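Local coordinates for protein chloramphenicol acetyltransferase (Aliivibrio fischeri, PDB 6PXA) that probably transfers an acetyl group from acetyl-CoA to chloramphenicol, as a trimeric member of the hexapeptide-repeat acyltransferases, at residues B[33-38]-B[79-83]; B[179-183]-B[208-212]; B[137-141]-B[155-159]; B[21-25]-B[47-53]. All blocks are in the same frame, centred on the assembly; numbering follows the deposited sequence.

Contact 1 (B[33-38]-B[79-83]); sequences YSGFYH and IASGA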
loop_
_atom_site.group_PDB
_atom_site.type_symbol
_atom_site.label_atom_id
_atom_site.label_comp_id
_atom_site.label_asym_id
_atom_site.label_seq_id
_atom_site.Cartn_x
_atom_site.Cartn_y
_atom_site.Cartn_z
ATOM N N TYR B 33 2.222 -2.092 -19.428
ATOM C CA TYR B 33 2.553 -1.830 -18.030
ATOM C C TYR B 33 3.566 -0.693 -17.988
ATOM O O TYR B 33 4.625 -0.780 -18.621
ATOM C CB TYR B 33 3.120 -3.094 -17.366
ATOM C CG TYR B 33 3.632 -2.937 -15.937
ATOM C CD1 TYR B 33 2.808 -2.448 -14.934
ATOM C CD2 TYR B 33 4.930 -3.311 -15.590
ATOM C CE1 TYR B 33 3.264 -2.315 -13.609
ATOM C CE2 TYR B 33 5.394 -3.172 -14.257
ATOM C CZ TYR B 33 4.540 -2.668 -13.280
ATOM O OH TYR B 33 4.948 -2.509 -11.956
ATOM N N SER B 34 3.255 0.354 -17.233
ATOM C CA SER B 34 4.162 1.493 -17.037
ATOM C C SER B 34 4.699 1.395 -15.612
ATOM O O SER B 34 4.128 1.971 -14.681
ATOM C CB SER B 34 3.451 2.821 -17.278
ATOM O OG SER B 34 2.232 2.878 -16.550
ATOM N N GLY B 35 5.833 0.703 -15.459
ATOM C CA GLY B 35 6.218 0.220 -14.149
ATOM C C GLY B 35 7.459 0.868 -13.580
ATOM O O GLY B 35 8.069 0.302 -12.671
ATOM N N PHE B 36 7.821 2.062 -14.082
ATOM C CA PHE B 36 9.069 2.705 -13.681
ATOM C C PHE B 36 9.234 2.771 -12.165
ATOM O O PHE B 36 10.318 2.497 -11.641
ATOM C CB PHE B 36 9.156 4.122 -14.263
ATOM C CG PHE B 36 10.345 4.912 -13.766
ATOM C CD1 PHE B 36 11.613 4.698 -14.298
ATOM C CD2 PHE B 36 10.203 5.866 -12.759
ATOM C CE1 PHE B 36 12.726 5.438 -13.835
ATOM C CE2 PHE B 36 11.309 6.590 -12.296
ATOM C CZ PHE B 36 12.573 6.365 -12.839
ATOM N N TYR B 37 8.192 3.163 -11.443
ATOM C CA TYR B 37 8.418 3.425 -10.026
ATOM C C TYR B 37 8.544 2.153 -9.191
ATOM O O TYR B 37 8.916 2.243 -8.018
ATOM C CB TYR B 37 7.308 4.336 -9.484
ATOM C CG TYR B 37 7.570 5.800 -9.851
ATOM C CD1 TYR B 37 8.531 6.552 -9.165
ATOM C CD2 TYR B 37 6.897 6.403 -10.911
ATOM C CE1 TYR B 37 8.792 7.902 -9.527
ATOM C CE2 TYR B 37 7.159 7.701 -11.290
ATOM C CZ TYR B 37 8.089 8.448 -10.585
ATOM O OH TYR B 37 8.315 9.730 -10.978
ATOM N N HIS B 38 8.300 0.967 -9.755
ATOM C CA HIS B 38 8.512 -0.255 -8.991
ATOM C C HIS B 38 9.587 -1.159 -9.583
ATOM O O HIS B 38 9.697 -2.316 -9.174
ATOM C CB HIS B 38 7.177 -0.970 -8.806
ATOM C CG HIS B 38 6.187 -0.151 -8.024
ATOM N ND1 HIS B 38 5.544 0.944 -8.561
ATOM C CD2 HIS B 38 5.796 -0.219 -6.728
ATOM C CE1 HIS B 38 4.768 1.497 -7.641
ATOM N NE2 HIS B 38 4.923 0.824 -6.512
ATOM N N ILE B 79 -2.102 -0.384 -17.365
ATOM C CA ILE B 79 -1.748 -0.901 -16.044
ATOM C C ILE B 79 -0.642 -0.025 -15.454
ATOM O O ILE B 79 0.499 -0.032 -15.936
ATOM C CB ILE B 79 -1.333 -2.378 -16.101
ATOM C CG1 ILE B 79 -2.486 -3.219 -16.675
ATOM C CG2 ILE B 79 -0.945 -2.846 -14.701
ATOM C CD1 ILE B 79 -2.231 -4.717 -16.618
ATOM N N ALA B 80 -0.959 0.700 -14.378
ATOM C CA ALA B 80 -0.008 1.654 -13.815
ATOM C C ALA B 80 0.966 0.991 -12.838
ATOM O O ALA B 80 0.789 -0.160 -12.415
ATOM C CB ALA B 80 -0.741 2.812 -13.123
ATOM N N SER B 81 1.992 1.756 -12.455
ATOM C CA SER B 81 3.135 1.197 -11.730
ATOM C C SER B 81 2.696 0.561 -10.413
ATOM O O SER B 81 1.828 1.085 -9.705
ATOM C CB SER B 81 4.170 2.284 -11.468
ATOM O OG SER B 81 5.423 1.739 -11.070
ATOM N N GLY B 82 3.278 -0.595 -10.103
ATOM C CA GLY B 82 3.007 -1.261 -8.848
ATOM C C GLY B 82 1.654 -1.924 -8.727
ATOM O O GLY B 82 1.359 -2.494 -7.671
ATOM N N ALA B 83 0.812 -1.863 -9.749
ATOM C CA ALA B 83 -0.411 -2.647 -9.720
ATOM C C ALA B 83 -0.067 -4.133 -9.565
ATOM O O ALA B 83 0.955 -4.610 -10.063
ATOM C CB ALA B 83 -1.233 -2.389 -10.985
HETATM O O HOH W 1 3.535 -4.080 -10.054
HETATM O O HOH W 2 2.668 4.442 -13.660
#
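Two hydrogen bonds hold Y33-S34 against I79-G82. The N-H of S34 donates to I79 O over 3.1 Å, the strand-to-strand bond of the pair. At the far end of the Y33 side chain, the phenol OH receives G82 N at 3.1 Å, and a water that also bonds to A83 O donates to the same oxygen. The Y33 ring reaches forward past A80 and S81 because its CG is swung away from the residue's own N-H (chi1 175°).

These strand ends are parallel neighbours in one face of a left-handed parallel beta-helix, the fold of hexapeptide-repeat acyltransferases. Y33 and I79 share one side of the sheet, where CD1 of the ring meets I79 CG2 at 3.8 Å and F42 packs on both side chains. On the other side, S34 touches the bound taurocholic acid.

A second set of contacts centres on H38. Its ND1 and S81 OG form a short hydrogen bond of 2.6 Å, with the hydroxyl at the ring edge and in its plane. One face of the imidazole receives a CH-pi contact from G82 CA, which lies 3.3 Å from the ring centroid and nearly on its normal. G82 occupies the type II turn A80-A83 with a positive phi (73°), and E133 bonds the remaining ring nitrogen, NE2, so that the imidazole is held at both nitrogens.

Contact 2 (B[179-183]-B[208-212]); sequences LIQTL and IEELE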
loop_
_atom_site.group_PDB
_atom_site.type_symbol
_atom_site.label_atom_id
_atom_site.label_comp_id
_atom_site.label_asym_id
_atom_site.label_seq_id
_atom_site.Cartn_x
_atom_site.Cartn_y
_atom_site.Cartn_z
ATOM N N LEU B 179 -25.927 3.759 -22.821
ATOM C CA LEU B 179 -24.700 3.911 -23.595
ATOM C C LEU B 179 -23.670 2.847 -23.247
ATOM O O LEU B 179 -22.929 2.392 -24.127
ATOM C CB LEU B 179 -24.107 5.297 -23.358
ATOM C CG LEU B 179 -25.031 6.471 -23.690
ATOM C CD1 LEU B 179 -24.329 7.766 -23.354
ATOM C CD2 LEU B 179 -25.468 6.457 -25.154
ATOM N N ILE B 180 -23.559 2.489 -21.961
ATOM C CA ILE B 180 -22.752 1.334 -21.578
ATOM C C ILE B 180 -23.178 0.110 -22.374
ATOM O O ILE B 180 -22.346 -0.593 -22.962
ATOM C CB ILE B 180 -22.865 1.069 -20.068
ATOM C CG1 ILE B 180 -22.199 2.178 -19.259
ATOM C CG2 ILE B 180 -22.242 -0.279 -19.706
ATOM C CD1 ILE B 180 -22.141 1.859 -17.782
ATOM N N GLN B 181 -24.482 -0.173 -22.385
ATOM C CA GLN B 181 -24.982 -1.330 -23.118
ATOM C C GLN B 181 -24.579 -1.262 -24.583
ATOM O O GLN B 181 -24.281 -2.288 -25.202
ATOM C CB GLN B 181 -26.500 -1.415 -22.987
ATOM C CG GLN B 181 -26.983 -2.685 -22.323
ATOM C CD GLN B 181 -28.203 -3.258 -23.018
ATOM O OE1 GLN B 181 -28.115 -4.267 -23.722
ATOM N NE2 GLN B 181 -29.350 -2.612 -22.833
ATOM N N THR B 182 -24.551 -0.050 -25.141
ATOM C CA THR B 182 -24.181 0.131 -26.539
ATOM C C THR B 182 -22.723 -0.242 -26.771
ATOM O O THR B 182 -22.400 -1.008 -27.689
ATOM C CB THR B 182 -24.454 1.578 -26.952
ATOM O OG1 THR B 182 -25.868 1.765 -27.075
ATOM C CG2 THR B 182 -23.782 1.901 -28.273
ATOM N N LEU B 183 -21.827 0.270 -25.927
ATOM C CA LEU B 183 -20.412 -0.050 -26.070
ATOM C C LEU B 183 -20.159 -1.549 -25.936
ATOM O O LEU B 183 -19.211 -2.074 -26.530
ATOM C CB LEU B 183 -19.601 0.743 -25.030
ATOM C CG LEU B 183 -19.657 2.269 -25.166
ATOM C CD1 LEU B 183 -18.847 2.987 -24.037
ATOM C CD2 LEU B 183 -19.128 2.679 -26.514
ATOM N N ILE B 208 -20.473 8.528 -27.838
ATOM C CA ILE B 208 -20.744 7.101 -28.036
ATOM C C ILE B 208 -21.698 6.878 -29.208
ATOM O O ILE B 208 -21.547 5.914 -29.972
ATOM C CB ILE B 208 -21.290 6.489 -26.733
ATOM C CG1 ILE B 208 -20.179 6.453 -25.672
ATOM C CG2 ILE B 208 -21.891 5.113 -26.975
ATOM C CD1 ILE B 208 -20.668 6.101 -24.305
ATOM N N GLU B 209 -22.687 7.766 -29.377
ATOM C CA GLU B 209 -23.683 7.577 -30.430
ATOM C C GLU B 209 -23.074 7.729 -31.818
ATOM O O GLU B 209 -23.458 7.009 -32.750
ATOM C CB GLU B 209 -24.839 8.554 -30.242
ATOM C CG GLU B 209 -25.692 8.243 -29.038
ATOM C CD GLU B 209 -26.937 9.097 -28.985
ATOM O OE1 GLU B 209 -27.076 10.002 -29.838
ATOM O OE2 GLU B 209 -27.780 8.865 -28.097
ATOM N N GLU B 210 -22.136 8.667 -31.983
ATOM C CA GLU B 210 -21.341 8.707 -33.207
ATOM C C GLU B 210 -20.614 7.385 -33.415
ATOM O O GLU B 210 -20.622 6.819 -34.515
ATOM C CB GLU B 210 -20.335 9.858 -33.158
ATOM C CG GLU B 210 -20.839 11.202 -33.610
ATOM C CD GLU B 210 -19.723 12.244 -33.666
ATOM O OE1 GLU B 210 -19.500 12.956 -32.662
ATOM O OE2 GLU B 210 -19.059 12.345 -34.718
ATOM N N LEU B 211 -19.987 6.869 -32.359
ATOM C CA LEU B 211 -19.310 5.585 -32.482
ATOM C C LEU B 211 -20.280 4.493 -32.929
ATOM O O LEU B 211 -19.948 3.670 -33.795
ATOM C CB LEU B 211 -18.645 5.216 -31.156
ATOM C CG LEU B 211 -17.625 4.085 -31.296
ATOM C CD1 LEU B 211 -16.450 4.548 -32.127
ATOM C CD2 LEU B 211 -17.142 3.548 -29.942
ATOM N N GLU B 212 -21.493 4.489 -32.366
ATOM C CA GLU B 212 -22.477 3.467 -32.708
ATOM C C GLU B 212 -22.914 3.589 -34.160
ATOM O O GLU B 212 -23.184 2.576 -34.814
ATOM C CB GLU B 212 -23.683 3.569 -31.774
ATOM C CG GLU B 212 -24.732 2.499 -31.983
ATOM C CD GLU B 212 -26.057 2.822 -31.313
ATOM O OE1 GLU B 212 -26.309 4.000 -30.992
ATOM O OE2 GLU B 212 -26.861 1.888 -31.125
#
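E212 N donates to I208 O over 2.8 Å, an ordinary helical bond inside 208-212 that joins two of the residues packed against T182. The hydroxyl of T182 is likewise used within its own helix, where OG1 bonds to N178 O. No hydrogen bond crosses between the segments, and what joins them is carbon packing.

I208 is central: its CD1 lies 3.6 Å from L183 CD1 and 3.7 Å from L179 CB, so the end of the isoleucine enters between two leucines one helical turn apart. The I208 and L183 side chains cross at about a right angle, with L183 CD2 beside I208 CG2 at 3.7 Å. The same CG2 also approaches the T182 methyl.

T182 presents CG2 because this methyl, and not the hydroxyl, lies opposite its backbone N. The methyl rests on the aliphatic part of E212, 3.9 Å from CG, across the line of that extended chain. On the more buried side L183 CD2 meets L211 CD2 at 4.1 Å, while E209 brings its CG near L179 CD2 at the more exposed border.

I98 of the second subunit packs on I208 and L211, so the face of helix 208-219 that carries them also lies at a subunit interface. E210, outside the packing on this helix, is a magnesium ligand in another structure of this protein. With segment axes 10.2 Å apart and inclined by 34°, the helices run in the same general direction and pack mainly through apolar side chains, in the C-terminal region after the beta-helix.

Contact 3 (B[137-141]-B[155-159]); sequences MPGVH and TKNVA
Successive coils of the left-handed parallel beta-helix meet where M137-H141 runs beside T155-A159, with 137-141 inside the hexapeptide-repeat region. The first segment opens with a type II turn from M137 to V140, then enters strand 141-142; the second leads from strand 153-154 toward strand 162-165.

H141 is bonded through both of its backbone groups. Its N-H donates to N157 OD1 at 2.7 Å, approaching with a tilt of 31° from the carbonyl plane, and its carbonyl oxygen accepts V158 N at 2.9 Å. The N157 side chain curls back to supply that acceptor, its CG set beside the backbone N (chi1 -69°), and OD1 also lies 3.4 Å from H141 CB.

Van der Waals contacts continue toward the start of the segments. V140 turns CG1 onto the T155 backbone, 3.5 Å from its carbonyl carbon. M137 and T155 lie side by side and point the same way, with CG of the methionine only 3.5 Å from the threonine CG2, a tight fit. The hydroxyl of T155 is engaged by N168, and A150 of the third subunit packs on M137.

The asparagine amide oxygen probably stands in for the carbonyl that a parallel neighbour would offer, so the coils stay joined at H141 although 155-159 is not a regular strand.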
loop_
_atom_site.group_PDB
_atom_site.type_symbol
_atom_site.label_atom_id
_atom_site.label_comp_id
_atom_site.label_asym_id
_atom_site.label_seq_id
_atom_site.Cartn_x
_atom_site.Cartn_y
_atom_site.Cartn_z
ATOM N N MET B 137 -7.256 -9.139 -6.145
ATOM C CA MET B 137 -7.196 -10.394 -5.398
ATOM C C MET B 137 -7.642 -11.568 -6.274
ATOM O O MET B 137 -8.196 -11.368 -7.358
ATOM C CB MET B 137 -8.045 -10.272 -4.136
ATOM C CG MET B 137 -7.601 -9.159 -3.157
ATOM S SD MET B 137 -5.993 -9.398 -2.440
ATOM C CE MET B 137 -5.009 -8.834 -3.681
ATOM N N PRO B 138 -7.385 -12.822 -5.845
ATOM C CA PRO B 138 -7.647 -13.971 -6.737
ATOM C C PRO B 138 -9.107 -14.104 -7.119
ATOM O O PRO B 138 -10.010 -13.808 -6.335
ATOM C CB PRO B 138 -7.192 -15.186 -5.913
ATOM C CG PRO B 138 -6.188 -14.602 -4.879
ATOM C CD PRO B 138 -6.743 -13.238 -4.576
ATOM N N GLY B 139 -9.327 -14.566 -8.355
ATOM C CA GLY B 139 -10.632 -14.940 -8.839
ATOM C C GLY B 139 -11.534 -13.820 -9.312
ATOM O O GLY B 139 -12.643 -14.111 -9.746
ATOM N N VAL B 140 -11.119 -12.534 -9.229
ATOM C CA VAL B 140 -12.027 -11.445 -9.597
ATOM C C VAL B 140 -12.102 -11.276 -11.118
ATOM O O VAL B 140 -11.160 -11.572 -11.867
ATOM C CB VAL B 140 -11.606 -10.133 -8.917
ATOM C CG1 VAL B 140 -11.640 -10.275 -7.400
ATOM C CG2 VAL B 140 -10.263 -9.815 -9.360
ATOM N N HIS B 141 -13.247 -10.792 -11.581
ATOM C CA HIS B 141 -13.439 -10.435 -12.987
ATOM C C HIS B 141 -13.716 -8.928 -13.063
ATOM O O HIS B 141 -14.685 -8.442 -12.476
ATOM C CB HIS B 141 -14.577 -11.275 -13.593
ATOM C CG HIS B 141 -14.789 -11.089 -15.067
ATOM N ND1 HIS B 141 -14.312 -10.000 -15.772
ATOM C CD2 HIS B 141 -15.474 -11.843 -15.964
ATOM C CE1 HIS B 141 -14.677 -10.103 -17.040
ATOM N NE2 HIS B 141 -15.387 -11.208 -17.179
ATOM N N THR B 155 -11.643 -7.109 -4.383
ATOM C CA THR B 155 -11.912 -8.490 -3.992
ATOM C C THR B 155 -13.214 -9.033 -4.558
ATOM O O THR B 155 -13.504 -10.214 -4.357
ATOM C CB THR B 155 -11.964 -8.635 -2.462
ATOM O OG1 THR B 155 -13.033 -7.833 -1.960
ATOM C CG2 THR B 155 -10.667 -8.192 -1.824
ATOM N N LYS B 156 -14.003 -8.205 -5.231
ATOM C CA LYS B 156 -15.266 -8.587 -5.835
ATOM C C LYS B 156 -15.190 -8.280 -7.321
ATOM O O LYS B 156 -14.351 -7.482 -7.750
ATOM C CB LYS B 156 -16.417 -7.811 -5.191
ATOM C CG LYS B 156 -16.392 -7.843 -3.676
ATOM C CD LYS B 156 -17.652 -7.208 -3.108
ATOM C CE LYS B 156 -17.747 -7.428 -1.598
ATOM N NZ LYS B 156 -19.028 -6.887 -1.059
ATOM N N ASN B 157 -16.076 -8.901 -8.101
ATOM C CA ASN B 157 -16.197 -8.554 -9.516
ATOM C C ASN B 157 -16.581 -7.086 -9.701
ATOM O O ASN B 157 -17.346 -6.514 -8.921
ATOM C CB ASN B 157 -17.242 -9.445 -10.211
ATOM C CG ASN B 157 -16.783 -10.870 -10.333
ATOM O OD1 ASN B 157 -15.576 -11.139 -10.321
ATOM N ND2 ASN B 157 -17.729 -11.798 -10.440
ATOM N N VAL B 158 -16.066 -6.489 -10.775
ATOM C CA VAL B 158 -16.289 -5.081 -11.105
ATOM C C VAL B 158 -17.111 -5.019 -12.387
ATOM O O VAL B 158 -16.698 -5.556 -13.424
ATOM C CB VAL B 158 -14.957 -4.326 -11.244
ATOM C CG1 VAL B 158 -15.167 -2.896 -11.743
ATOM C CG2 VAL B 158 -14.230 -4.319 -9.904
ATOM N N ALA B 159 -18.291 -4.389 -12.306
ATOM C CA ALA B 159 -19.170 -4.275 -13.456
ATOM C C ALA B 159 -18.523 -3.416 -14.540
ATOM O O ALA B 159 -17.741 -2.520 -14.237
ATOM C CB ALA B 159 -20.514 -3.662 -13.056
#

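Contact 4 (B[21-25]-B[47-53]); sequences KNPNI and VRYLLGD
N24 points its side chain at the loop L50-G52, and most of its atoms meet that loop. CB lies 4.0 Å from L50 CD2, so the base of the asparagine packs on the leucine. CG comes next, 4.0 Å from L51 O. At the tip, ND2 donates to L51 O at 2.9 Å, with the acceptor close to the plane of the amide and an N-H...O angle of 155°. The bond ties a buried amide to a main-chain carbonyl in the type II turn L50-D53, and W60 packs against both N24 and L51.

N22 shapes the loop that delivers N24. Its OD1 takes the backbone N of N24 at 2.8 Å, an Asx turn, with the donor standing well above the carbonyl plane; the type I turn N22-I25 is closed by I25 N on N22 O. The N22 amide, extended across by a chi1 of -168°, lies against G52, with N22 ND2 3.4 Å from G52 C.

In the left-handed beta-helix, I25 opens strand 25-27 and V47 opens strand 47-48, the outermost strands of two different sheets of this chain. The I25 side chain spans the distance between them: CG1 presses on L50 CD2 at 3.4 Å, closer than usual for two carbons, and CD1 meets V47 CG1 at 3.9 Å, tip to tip. L71 packs on I25 and V47 alike. Beyond the loop, D53 is bound by T56 and by W10 of the third subunit.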
loop_
_atom_site.group_PDB
_atom_site.type_symbol
_atom_site.label_atom_id
_atom_site.label_comp_id
_atom_site.label_asym_id
_atom_site.label_seq_id
_atom_site.Cartn_x
_atom_site.Cartn_y
_atom_site.Cartn_z
ATOM N N LYS B 21 5.781 -14.174 -20.999
ATOM C CA LYS B 21 6.203 -15.518 -21.352
ATOM C C LYS B 21 5.549 -16.618 -20.533
ATOM O O LYS B 21 5.545 -17.773 -20.979
ATOM C CB LYS B 21 7.730 -15.644 -21.222
ATOM C CG LYS B 21 8.498 -14.689 -22.136
ATOM C CD LYS B 21 9.794 -15.339 -22.597
ATOM C CE LYS B 21 10.484 -14.549 -23.695
ATOM N NZ LYS B 21 11.533 -15.379 -24.375
ATOM N N ASN B 22 4.981 -16.305 -19.384
ATOM C CA ASN B 22 4.364 -17.322 -18.555
ATOM C C ASN B 22 3.200 -17.952 -19.307
ATOM O O ASN B 22 2.256 -17.240 -19.678
ATOM C CB ASN B 22 3.881 -16.713 -17.242
ATOM C CG ASN B 22 3.497 -17.756 -16.213
ATOM O OD1 ASN B 22 3.039 -18.847 -16.558
ATOM N ND2 ASN B 22 3.674 -17.422 -14.937
ATOM N N PRO B 23 3.205 -19.270 -19.525
ATOM C CA PRO B 23 2.067 -19.897 -20.214
ATOM C C PRO B 23 0.755 -19.702 -19.480
ATOM O O PRO B 23 -0.316 -19.920 -20.067
ATOM C CB PRO B 23 2.467 -21.384 -20.286
ATOM C CG PRO B 23 3.499 -21.576 -19.229
ATOM C CD PRO B 23 4.227 -20.253 -19.121
ATOM N N ASN B 24 0.798 -19.278 -18.224
ATOM C CA ASN B 24 -0.415 -19.124 -17.450
ATOM C C ASN B 24 -0.933 -17.697 -17.480
ATOM O O ASN B 24 -1.937 -17.400 -16.816
ATOM C CB ASN B 24 -0.184 -19.611 -16.021
ATOM C CG ASN B 24 -0.099 -21.112 -15.936
ATOM O OD1 ASN B 24 -0.903 -21.823 -16.546
ATOM N ND2 ASN B 24 0.908 -21.617 -15.221
ATOM N N ILE B 25 -0.323 -16.831 -18.290
ATOM C CA ILE B 25 -0.813 -15.473 -18.508
ATOM C C ILE B 25 -1.211 -15.322 -19.967
ATOM O O ILE B 25 -0.524 -15.817 -20.867
ATOM C CB ILE B 25 0.215 -14.391 -18.132
ATOM C CG1 ILE B 25 0.721 -14.585 -16.722
ATOM C CG2 ILE B 25 -0.449 -13.026 -18.186
ATOM C CD1 ILE B 25 1.804 -13.552 -16.296
ATOM N N VAL B 47 2.634 -9.519 -11.313
ATOM C CA VAL B 47 1.893 -10.776 -11.290
ATOM C C VAL B 47 2.551 -11.676 -10.266
ATOM O O VAL B 47 3.718 -12.052 -10.419
ATOM C CB VAL B 47 1.855 -11.435 -12.674
ATOM C CG1 VAL B 47 1.000 -12.705 -12.625
ATOM C CG2 VAL B 47 1.300 -10.457 -13.686
ATOM N N ARG B 48 1.829 -12.001 -9.202
ATOM C CA ARG B 48 2.468 -12.628 -8.053
ATOM C C ARG B 48 1.859 -13.985 -7.757
ATOM O O ARG B 48 0.634 -14.155 -7.795
ATOM C CB ARG B 48 2.387 -11.733 -6.796
ATOM C CG ARG B 48 2.922 -10.346 -7.036
ATOM C CD ARG B 48 3.051 -9.556 -5.741
ATOM N NE ARG B 48 3.662 -8.249 -5.962
ATOM C CZ ARG B 48 3.842 -7.352 -4.998
ATOM N NH1 ARG B 48 3.467 -7.648 -3.760
ATOM N NH2 ARG B 48 4.410 -6.183 -5.274
ATOM N N TYR B 49 2.749 -14.932 -7.449
ATOM C CA TYR B 49 2.422 -16.287 -7.012
ATOM C C TYR B 49 1.819 -17.113 -8.133
ATOM O O TYR B 49 1.055 -18.037 -7.867
ATOM C CB TYR B 49 1.489 -16.291 -5.794
ATOM C CG TYR B 49 1.979 -15.387 -4.676
ATOM C CD1 TYR B 49 3.041 -15.773 -3.865
ATOM C CD2 TYR B 49 1.378 -14.144 -4.439
ATOM C CE1 TYR B 49 3.495 -14.965 -2.825
ATOM C CE2 TYR B 49 1.835 -13.317 -3.373
ATOM C CZ TYR B 49 2.894 -13.723 -2.595
ATOM O OH TYR B 49 3.352 -12.904 -1.558
ATOM N N LEU B 50 2.170 -16.799 -9.380
ATOM C CA LEU B 50 1.710 -17.562 -10.554
ATOM C C LEU B 50 2.765 -18.594 -10.960
ATOM O O LEU B 50 3.811 -18.243 -11.524
ATOM C CB LEU B 50 1.405 -16.612 -11.709
ATOM C CG LEU B 50 0.661 -17.301 -12.853
ATOM C CD1 LEU B 50 -0.576 -17.961 -12.311
ATOM C CD2 LEU B 50 0.269 -16.275 -13.851
ATOM N N LEU B 51 2.481 -19.875 -10.686
ATOM C CA LEU B 51 3.395 -20.941 -11.088
ATOM C C LEU B 51 3.761 -20.818 -12.562
ATOM O O LEU B 51 2.916 -20.548 -13.418
ATOM C CB LEU B 51 2.772 -22.326 -10.819
ATOM C CG LEU B 51 2.707 -22.761 -9.340
ATOM C CD1 LEU B 51 2.031 -24.116 -9.188
ATOM C CD2 LEU B 51 4.112 -22.815 -8.739
ATOM N N GLY B 52 5.038 -21.005 -12.859
ATOM C CA GLY B 52 5.520 -20.921 -14.217
ATOM C C GLY B 52 6.243 -19.635 -14.517
ATOM O O GLY B 52 6.772 -19.479 -15.622
ATOM N N ASP B 53 6.301 -18.722 -13.554
ATOM C CA ASP B 53 7.083 -17.512 -13.712
ATOM C C ASP B 53 8.551 -17.884 -13.566
ATOM O O ASP B 53 8.915 -19.061 -13.471
ATOM C CB ASP B 53 6.626 -16.453 -12.708
ATOM C CG ASP B 53 6.742 -16.917 -11.249
ATOM O OD1 ASP B 53 7.268 -18.033 -10.983
ATOM O OD2 ASP B 53 6.324 -16.132 -10.356
#

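Contacts 1 and 4 interleave along the chain, in the order 21-25, 33-38, 47-53, 79-83, with centres about 17 Å apart at the early coils of the beta-helix. Contact 3 follows between later coils, its centre about 18 Å from that of contact 4. Strands 25-27 (contact 4) and 141-142 (contact 3) are the outer strands of one parallel sheet; strand 47-48 begins another, which ends at 153-154 just before 155-159. Contact 2 comes last, in the C-terminal helices, its centre about 30 Å from that of contact 1. Between subunits contacts 1 and 4 meet: H38 packs on R48 of the second subunit, and Y37 OH bonds to Y49 N there. The early coils thus help to assemble the trimer.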